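Local coordinates for hemolysin activator protein CdiB (Acinetobacter baumannii ACICU, PDB 6WIL), which is an outer-membrane transporter of the two-partner secretion family that probably exports the toxin of a contact-dependent growth inhibition system, at residues Pro245-Ser257 and Asn268-Gly280. Numbering follows the deposited sequence.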
ATOM      1  N   PRO A 245      -5.369  20.394  -2.717  1.00 37.68           N
ATOM      2  CA  PRO A 245      -6.179  21.584  -2.394  1.00 40.78           C
ATOM      3  C   PRO A 245      -5.410  22.661  -1.648  1.00 41.45           C
ATOM      4  O   PRO A 245      -5.547  23.844  -1.980  1.00 42.01           O
ATOM      5  CB  PRO A 245      -7.321  21.007  -1.546  1.00 46.14           C
ATOM      6  CG  PRO A 245      -6.728  19.813  -0.900  1.00 38.47           C
ATOM      7  CD  PRO A 245      -5.772  19.229  -1.906  1.00 33.83           C
ATOM      8  N   PHE A 246      -4.608  22.296  -0.649  1.00 42.88           N
ATOM      9  CA  PHE A 246      -3.812  23.260   0.099  1.00 32.15           C
ATOM     10  C   PHE A 246      -2.387  23.387  -0.434  1.00 40.38           C
ATOM     11  O   PHE A 246      -1.519  23.915   0.269  1.00 34.11           O
ATOM     12  CB  PHE A 246      -3.792  22.895   1.584  1.00 42.23           C
ATOM     13  CG  PHE A 246      -5.114  23.082   2.267  1.00 45.52           C
ATOM     14  CD1 PHE A 246      -5.543  24.347   2.638  1.00 47.69           C
ATOM     15  CD2 PHE A 246      -5.929  21.996   2.538  1.00 48.59           C
ATOM     16  CE1 PHE A 246      -6.761  24.528   3.262  1.00 40.55           C
ATOM     17  CE2 PHE A 246      -7.149  22.169   3.166  1.00 49.29           C
ATOM     18  CZ  PHE A 246      -7.565  23.437   3.528  1.00 50.98           C
ATOM     19  N   HIS A 247      -2.139  22.921  -1.660  1.00 27.32           N
ATOM     20  CA  HIS A 247      -0.825  23.011  -2.302  1.00 41.97           C
ATOM     21  C   HIS A 247       0.275  22.458  -1.402  1.00 38.84           C
ATOM     22  O   HIS A 247       1.292  23.105  -1.143  1.00 48.63           O
ATOM     23  CB  HIS A 247      -0.518  24.445  -2.727  1.00 43.66           C
ATOM     24  CG  HIS A 247      -1.328  24.904  -3.896  1.00 50.36           C
ATOM     25  ND1 HIS A 247      -2.676  25.178  -3.806  1.00 38.21           N
ATOM     26  CD2 HIS A 247      -0.986  25.115  -5.189  1.00 36.72           C
ATOM     27  CE1 HIS A 247      -3.127  25.546  -4.991  1.00 53.25           C
ATOM     28  NE2 HIS A 247      -2.122  25.515  -5.849  1.00 43.13           N
ATOM     29  N   LEU A 248       0.055  21.238  -0.919  1.00 44.44           N
ATOM     30  CA  LEU A 248       1.005  20.546  -0.058  1.00 44.84           C
ATOM     31  C   LEU A 248       1.233  19.124  -0.551  1.00 39.66           C
ATOM     32  O   LEU A 248       1.592  18.242   0.234  1.00 37.03           O
ATOM     33  CB  LEU A 248       0.519  20.537   1.391  1.00 48.35           C
ATOM     34  CG  LEU A 248       0.481  21.875   2.129  1.00 39.08           C
ATOM     35  CD1 LEU A 248      -0.212  21.736   3.475  1.00 46.15           C
ATOM     36  CD2 LEU A 248       1.892  22.412   2.307  1.00 46.06           C
ATOM     37  N   ASN A 249       1.024  18.890  -1.850  1.00 22.01           N
ATOM     38  CA  ASN A 249       1.007  17.540  -2.413  1.00 34.46           C
ATOM     39  C   ASN A 249      -0.020  16.674  -1.690  1.00 42.70           C
ATOM     40  O   ASN A 249       0.135  15.455  -1.579  1.00 40.21           O
ATOM     41  CB  ASN A 249       2.399  16.893  -2.374  1.00 34.19           C
ATOM     42  CG  ASN A 249       3.498  17.841  -2.826  1.00 30.56           C
ATOM     43  OD1 ASN A 249       3.577  18.200  -3.997  1.00 36.33           O
ATOM     44  ND2 ASN A 249       4.351  18.248  -1.894  1.00 32.63           N
ATOM     45  N   ASP A 250      -1.077  17.310  -1.193  1.00 37.99           N
ATOM     46  CA  ASP A 250      -2.085  16.658  -0.374  1.00 27.87           C
ATOM     47  C   ASP A 250      -3.242  16.162  -1.232  1.00 27.83           C
ATOM     48  O   ASP A 250      -3.439  16.592  -2.369  1.00 32.08           O
ATOM     49  CB  ASP A 250      -2.601  17.613   0.702  1.00 39.36           C
ATOM     50  CG  ASP A 250      -2.902  19.001   0.156  1.00 56.44           C
ATOM     51  OD1 ASP A 250      -2.211  19.426  -0.795  1.00 41.86           O
ATOM     52  OD2 ASP A 250      -3.822  19.666   0.681  1.00 49.75           O
ATOM     53  N   ILE A 251      -4.010  15.237  -0.669  1.00 30.95           N
ATOM     54  CA  ILE A 251      -5.169  14.668  -1.346  1.00 36.74           C
ATOM     55  C   ILE A 251      -6.315  14.588  -0.350  1.00 29.95           C
ATOM     56  O   ILE A 251      -6.158  14.041   0.747  1.00 37.99           O
ATOM     57  CB  ILE A 251      -4.859  13.284  -1.947  1.00 40.00           C
ATOM     58  CG1 ILE A 251      -4.000  13.445  -3.203  1.00 43.56           C
ATOM     59  CG2 ILE A 251      -6.142  12.536  -2.270  1.00 27.90           C
ATOM     60  CD1 ILE A 251      -3.314  12.185  -3.629  1.00 44.44           C
ATOM     61  N   LEU A 252      -7.458  15.146  -0.726  1.00 40.74           N
ATOM     62  CA  LEU A 252      -8.659  15.133   0.095  1.00 30.39           C
ATOM     63  C   LEU A 252      -9.720  14.299  -0.608  1.00 37.99           C
ATOM     64  O   LEU A 252     -10.034  14.543  -1.777  1.00 36.83           O
ATOM     65  CB  LEU A 252      -9.167  16.554   0.342  1.00 27.93           C
ATOM     66  CG  LEU A 252     -10.494  16.700   1.094  1.00 36.92           C
ATOM     67  CD1 LEU A 252     -10.352  16.269   2.543  1.00 28.52           C
ATOM     68  CD2 LEU A 252     -11.000  18.133   1.004  1.00 38.98           C
ATOM     69  N   SER A 253     -10.255  13.310   0.100  1.00 34.53           N
ATOM     70  CA  SER A 253     -11.246  12.401  -0.455  1.00 36.24           C
ATOM     71  C   SER A 253     -12.519  12.465   0.377  1.00 42.96           C
ATOM     72  O   SER A 253     -12.466  12.533   1.609  1.00 38.70           O
ATOM     73  CB  SER A 253     -10.707  10.969  -0.500  1.00 45.25           C
ATOM     74  OG  SER A 253      -9.449  10.925  -1.155  1.00 50.36           O
ATOM     75  N   LEU A 254     -13.661  12.453  -0.305  1.00 43.54           N
ATOM     76  CA  LEU A 254     -14.966  12.488   0.336  1.00 45.07           C
ATOM     77  C   LEU A 254     -15.844  11.406  -0.270  1.00 40.75           C
ATOM     78  O   LEU A 254     -15.843  11.206  -1.489  1.00 42.24           O
ATOM     79  CB  LEU A 254     -15.638  13.852   0.167  1.00 33.24           C
ATOM     80  CG  LEU A 254     -14.786  15.094   0.434  1.00 40.72           C
ATOM     81  CD1 LEU A 254     -15.508  16.343  -0.047  1.00 45.85           C
ATOM     82  CD2 LEU A 254     -14.452  15.203   1.908  1.00 41.96           C
ATOM     83  N   ASN A 255     -16.593  10.709   0.579  1.00 35.02           N
ATOM     84  CA  ASN A 255     -17.492   9.664   0.112  1.00 44.59           C
ATOM     85  C   ASN A 255     -18.783   9.703   0.916  1.00 44.91           C
ATOM     86  O   ASN A 255     -18.749   9.789   2.146  1.00 40.20           O
ATOM     87  CB  ASN A 255     -16.836   8.283   0.222  1.00 37.69           C
ATOM     88  CG  ASN A 255     -17.507   7.251  -0.661  1.00 61.52           C
ATOM     89  OD1 ASN A 255     -17.134   7.076  -1.823  1.00 64.34           O
ATOM     90  ND2 ASN A 255     -18.507   6.562  -0.116  1.00 48.87           N
ATOM     91  N   VAL A 256     -19.916   9.649   0.217  1.00 56.94           N
ATOM     92  CA  VAL A 256     -21.232   9.557   0.839  1.00 46.00           C
ATOM     93  C   VAL A 256     -21.941   8.345   0.256  1.00 42.63           C
ATOM     94  O   VAL A 256     -22.062   8.219  -0.967  1.00 45.72           O
ATOM     95  CB  VAL A 256     -22.072  10.830   0.624  1.00 38.43           C
ATOM     96  CG1 VAL A 256     -23.419  10.693   1.317  1.00 46.68           C
ATOM     97  CG2 VAL A 256     -21.330  12.046   1.145  1.00 33.89           C
ATOM     98  N   SER A 257     -22.408   7.458   1.127  1.00 38.73           N
ATOM     99  CA  SER A 257     -23.004   6.197   0.713  1.00 53.59           C
ATOM    100  C   SER A 257     -24.427   6.093   1.244  1.00 49.67           C
ATOM    101  O   SER A 257     -24.711   6.504   2.372  1.00 49.51           O
ATOM    102  CB  SER A 257     -22.167   5.013   1.212  1.00 52.56           C
ATOM    103  OG  SER A 257     -22.333   3.879   0.378  1.00 59.43           O
ATOM    104  N   ASN A 268     -29.215   2.546   5.382  1.00 57.25           N
ATOM    105  CA  ASN A 268     -27.933   3.000   5.905  1.00 48.52           C
ATOM    106  C   ASN A 268     -27.409   4.179   5.101  1.00 49.71           C
ATOM    107  O   ASN A 268     -27.508   4.200   3.871  1.00 50.96           O
ATOM    108  CB  ASN A 268     -26.889   1.877   5.884  1.00 43.97           C
ATOM    109  CG  ASN A 268     -27.463   0.540   6.299  1.00 74.54           C
ATOM    110  OD1 ASN A 268     -27.637   0.263   7.487  1.00 81.93           O
ATOM    111  ND2 ASN A 268     -27.760  -0.303   5.317  1.00 80.57           N
ATOM    112  N   ARG A 269     -26.841   5.152   5.807  1.00 42.62           N
ATOM    113  CA  ARG A 269     -26.149   6.278   5.200  1.00 45.85           C
ATOM    114  C   ARG A 269     -24.769   6.395   5.834  1.00 51.06           C
ATOM    115  O   ARG A 269     -24.587   6.081   7.013  1.00 34.02           O
ATOM    116  CB  ARG A 269     -26.944   7.589   5.368  1.00 61.25           C
ATOM    117  CG  ARG A 269     -28.397   7.516   4.880  1.00 76.54           C
ATOM    118  CD  ARG A 269     -29.065   8.895   4.875  1.00 89.71           C
ATOM    119  NE  ARG A 269     -30.050   9.036   3.801  1.00 85.55           N
ATOM    120  CZ  ARG A 269     -31.362   9.156   3.987  1.00 96.46           C
ATOM    121  NH1 ARG A 269     -32.171   9.280   2.944  1.00 85.91           N
ATOM    122  NH2 ARG A 269     -31.865   9.165   5.214  1.00 99.09           N
ATOM    123  N   SER A 270     -23.792   6.841   5.043  1.00 43.93           N
ATOM    124  CA  SER A 270     -22.404   6.856   5.495  1.00 44.84           C
ATOM    125  C   SER A 270     -21.650   8.024   4.875  1.00 45.19           C
ATOM    126  O   SER A 270     -21.687   8.213   3.656  1.00 41.53           O
ATOM    127  CB  SER A 270     -21.706   5.535   5.146  1.00 49.40           C
ATOM    128  OG  SER A 270     -20.322   5.592   5.441  1.00 59.77           O
ATOM    129  N   TYR A 271     -20.957   8.790   5.718  1.00 48.06           N
ATOM    130  CA  TYR A 271     -20.115   9.905   5.300  1.00 48.60           C
ATOM    131  C   TYR A 271     -18.671   9.597   5.676  1.00 47.59           C
ATOM    132  O   TYR A 271     -18.399   9.190   6.809  1.00 41.79           O
ATOM    133  CB  TYR A 271     -20.579  11.213   5.959  1.00 46.88           C
ATOM    134  CG  TYR A 271     -19.733  12.434   5.651  1.00 74.40           C
ATOM    135  CD1 TYR A 271     -18.530  12.663   6.315  1.00 87.24           C
ATOM    136  CD2 TYR A 271     -20.150  13.374   4.717  1.00 92.95           C
ATOM    137  CE1 TYR A 271     -17.759  13.778   6.040  1.00 85.15           C
ATOM    138  CE2 TYR A 271     -19.387  14.497   4.441  1.00 91.53           C
ATOM    139  CZ  TYR A 271     -18.194  14.693   5.104  1.00 91.56           C
ATOM    140  OH  TYR A 271     -17.434  15.805   4.832  1.00114.96           O
ATOM    141  N   PHE A 272     -17.750   9.810   4.735  1.00 47.53           N
ATOM    142  CA  PHE A 272     -16.337   9.494   4.929  1.00 41.51           C
ATOM    143  C   PHE A 272     -15.471  10.594   4.335  1.00 52.36           C
ATOM    144  O   PHE A 272     -15.672  10.995   3.184  1.00 42.29           O
ATOM    145  CB  PHE A 272     -15.985   8.147   4.286  1.00 40.27           C
ATOM    146  CG  PHE A 272     -14.526   7.790   4.373  1.00 47.92           C
ATOM    147  CD1 PHE A 272     -14.014   7.185   5.510  1.00 51.03           C
ATOM    148  CD2 PHE A 272     -13.670   8.043   3.311  1.00 59.89           C
ATOM    149  CE1 PHE A 272     -12.674   6.847   5.590  1.00 48.27           C
ATOM    150  CE2 PHE A 272     -12.330   7.707   3.386  1.00 46.61           C
ATOM    151  CZ  PHE A 272     -11.831   7.107   4.526  1.00 47.96           C
ATOM    152  N   ILE A 273     -14.503  11.068   5.113  1.00 36.16           N
ATOM    153  CA  ILE A 273     -13.564  12.090   4.670  1.00 49.82           C
ATOM    154  C   ILE A 273     -12.152  11.628   5.000  1.00 40.92           C
ATOM    155  O   ILE A 273     -11.895  11.125   6.098  1.00 38.25           O
ATOM    156  CB  ILE A 273     -13.860  13.458   5.319  1.00 40.69           C
ATOM    157  CG1 ILE A 273     -12.697  14.427   5.097  1.00 50.54           C
ATOM    158  CG2 ILE A 273     -14.152  13.295   6.797  1.00 45.88           C
ATOM    159  CD1 ILE A 273     -12.952  15.815   5.633  1.00 56.35           C
ATOM    160  N   SER A 274     -11.240  11.790   4.047  1.00 43.26           N
ATOM    161  CA  SER A 274      -9.854  11.382   4.220  1.00 31.59           C
ATOM    162  C   SER A 274      -8.943  12.488   3.714  1.00 39.60           C
ATOM    163  O   SER A 274      -9.167  13.036   2.630  1.00 36.12           O
ATOM    164  CB  SER A 274      -9.569  10.074   3.479  1.00 31.00           C
ATOM    165  OG  SER A 274      -8.340   9.510   3.903  1.00 58.79           O
ATOM    166  N   TYR A 275      -7.926  12.820   4.505  1.00 37.97           N
ATOM    167  CA  TYR A 275      -6.909  13.785   4.116  1.00 44.92           C
ATOM    168  C   TYR A 275      -5.536  13.158   4.296  1.00 41.40           C
ATOM    169  O   TYR A 275      -5.281  12.475   5.293  1.00 33.55           O
ATOM    170  CB  TYR A 275      -7.022  15.066   4.939  1.00 32.08           C
ATOM    171  CG  TYR A 275      -6.102  16.178   4.493  1.00 35.91           C
ATOM    172  CD1 TYR A 275      -6.248  16.769   3.243  1.00 32.81           C
ATOM    173  CD2 TYR A 275      -5.105  16.657   5.332  1.00 39.28           C
ATOM    174  CE1 TYR A 275      -5.419  17.797   2.837  1.00 37.42           C
ATOM    175  CE2 TYR A 275      -4.271  17.686   4.934  1.00 44.39           C
ATOM    176  CZ  TYR A 275      -4.431  18.250   3.686  1.00 49.86           C
ATOM    177  OH  TYR A 275      -3.596  19.271   3.290  1.00 52.28           O
ATOM    178  N   GLN A 276      -4.651  13.397   3.331  1.00 42.12           N
ATOM    179  CA  GLN A 276      -3.345  12.751   3.308  1.00 34.15           C
ATOM    180  C   GLN A 276      -2.339  13.686   2.657  1.00 37.59           C
ATOM    181  O   GLN A 276      -2.586  14.184   1.556  1.00 37.11           O
ATOM    182  CB  GLN A 276      -3.411  11.429   2.536  1.00 34.89           C
ATOM    183  CG  GLN A 276      -2.480  10.352   3.052  1.00 59.44           C
ATOM    184  CD  GLN A 276      -2.552   9.084   2.222  1.00 58.25           C
ATOM    185  OE1 GLN A 276      -3.483   8.892   1.439  1.00 66.82           O
ATOM    186  NE2 GLN A 276      -1.560   8.217   2.381  1.00 64.38           N
ATOM    187  N   LEU A 277      -1.213  13.923   3.331  1.00 30.60           N
ATOM    188  CA  LEU A 277      -0.129  14.699   2.748  1.00 34.55           C
ATOM    189  C   LEU A 277       1.207  14.061   3.108  1.00 39.76           C
ATOM    190  O   LEU A 277       1.372  13.561   4.229  1.00 38.41           O
ATOM    191  CB  LEU A 277      -0.151  16.160   3.216  1.00 34.64           C
ATOM    192  CG  LEU A 277       0.482  16.561   4.549  1.00 34.98           C
ATOM    193  CD1 LEU A 277       0.546  18.074   4.657  1.00 47.99           C
ATOM    194  CD2 LEU A 277      -0.285  15.976   5.719  1.00 61.34           C
ATOM    195  N   PRO A 278       2.167  14.049   2.185  1.00 46.10           N
ATOM    196  CA  PRO A 278       3.485  13.481   2.484  1.00 40.02           C
ATOM    197  C   PRO A 278       4.476  14.526   2.969  1.00 43.05           C
ATOM    198  O   PRO A 278       4.415  15.701   2.612  1.00 32.79           O
ATOM    199  CB  PRO A 278       3.921  12.922   1.123  1.00 31.94           C
ATOM    200  CG  PRO A 278       3.348  13.907   0.152  1.00 38.44           C
ATOM    201  CD  PRO A 278       2.024  14.366   0.751  1.00 36.91           C
ATOM    202  N   VAL A 279       5.399  14.076   3.814  1.00 48.79           N
ATOM    203  CA  VAL A 279       6.561  14.874   4.204  1.00 46.09           C
ATOM    204  C   VAL A 279       7.823  14.047   4.007  1.00 47.35           C
ATOM    205  O   VAL A 279       8.305  13.387   4.939  1.00 40.35           O
ATOM    206  CB  VAL A 279       6.444  15.383   5.655  1.00 50.17           C
ATOM    207  CG1 VAL A 279       7.513  16.427   5.931  1.00 37.44           C
ATOM    208  CG2 VAL A 279       5.057  15.952   5.924  1.00 40.50           C
ATOM    209  N   GLY A 280       8.362  14.086   2.793  1.00 46.25           N
ATOM    210  CA  GLY A 280       9.541  13.291   2.498  1.00 45.49           C
ATOM    211  C   GLY A 280       9.254  11.804   2.609  1.00 45.92           C
ATOM    212  O   GLY A 280       8.349  11.273   1.951  1.00 38.46           O
TER
HETATM  213  O   HOH W   1      -1.055  13.174  -0.730  1.00 34.89           O
HETATM  214  O   HOH W   2     -18.889   6.481   2.956  1.00 41.34           O
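Asp250 and Tyr275 meet at the open end of an antiparallel beta hairpin, strands 251-261 and 266-279, in the 16-stranded transmembrane barrel of this Omp85-type transporter. Side chains alternate between two faces. On the outer one, Leu252, Leu254 and Val256 interlock with Tyr271, Ile273 and Tyr275. Ile273 is the bump between two leucines: its CG1, anti to the backbone N (chi1 167°), lies 3.7 Å from Leu254 CD2 and 3.9 Å from Leu252 CD1. Leu254 runs alongside it, whereas Leu252 comes across at a slant. Farther along, Val256 CG2 meets CD2 of Tyr271, and at the other end Leu252 CB sits at the rim of the Tyr275 ring beside CD1.

The opposite face looks into the barrel, and there the serines make low ground between larger side chains. Ser253 opposes Ser274 and Ser257 opposes Ser270 with little more than their CB atoms, while the larger Phe272 reaches helix 8-27 at Leu18, Leu21 and Asn22. One water takes an N-H from Asn255 ND2, which also bonds Asn237, and is 3.0 Å from Ser270 OG, which is itself hydrogen-bonded to Gln14 of helix 8-27. Paired backbone bonds join the strands from Ile251-Gln276 to Ser257-Ser270; Ser253 N to Ser274 O is nearly straight at 170°.

Before the first strand, the turn 245-250 folds over the end of Tyr275. Pro245 CG touches the ring's edge, the Phe246 side chain crosses it at about a right angle, and Leu248 CD1 lies against Leu277 CD1. Asp250 sends its carboxylate to the Tyr275 side of the sheet, back against the turn: OD1 accepts Leu248 N, and OD2 takes Phe246 N on its syn lone pair. The Tyr275 hydroxyl adds a second bond to OD2, approaching from above the carboxylate plane, with Tyr275 OH 2.6 Å from Asp250 OD2.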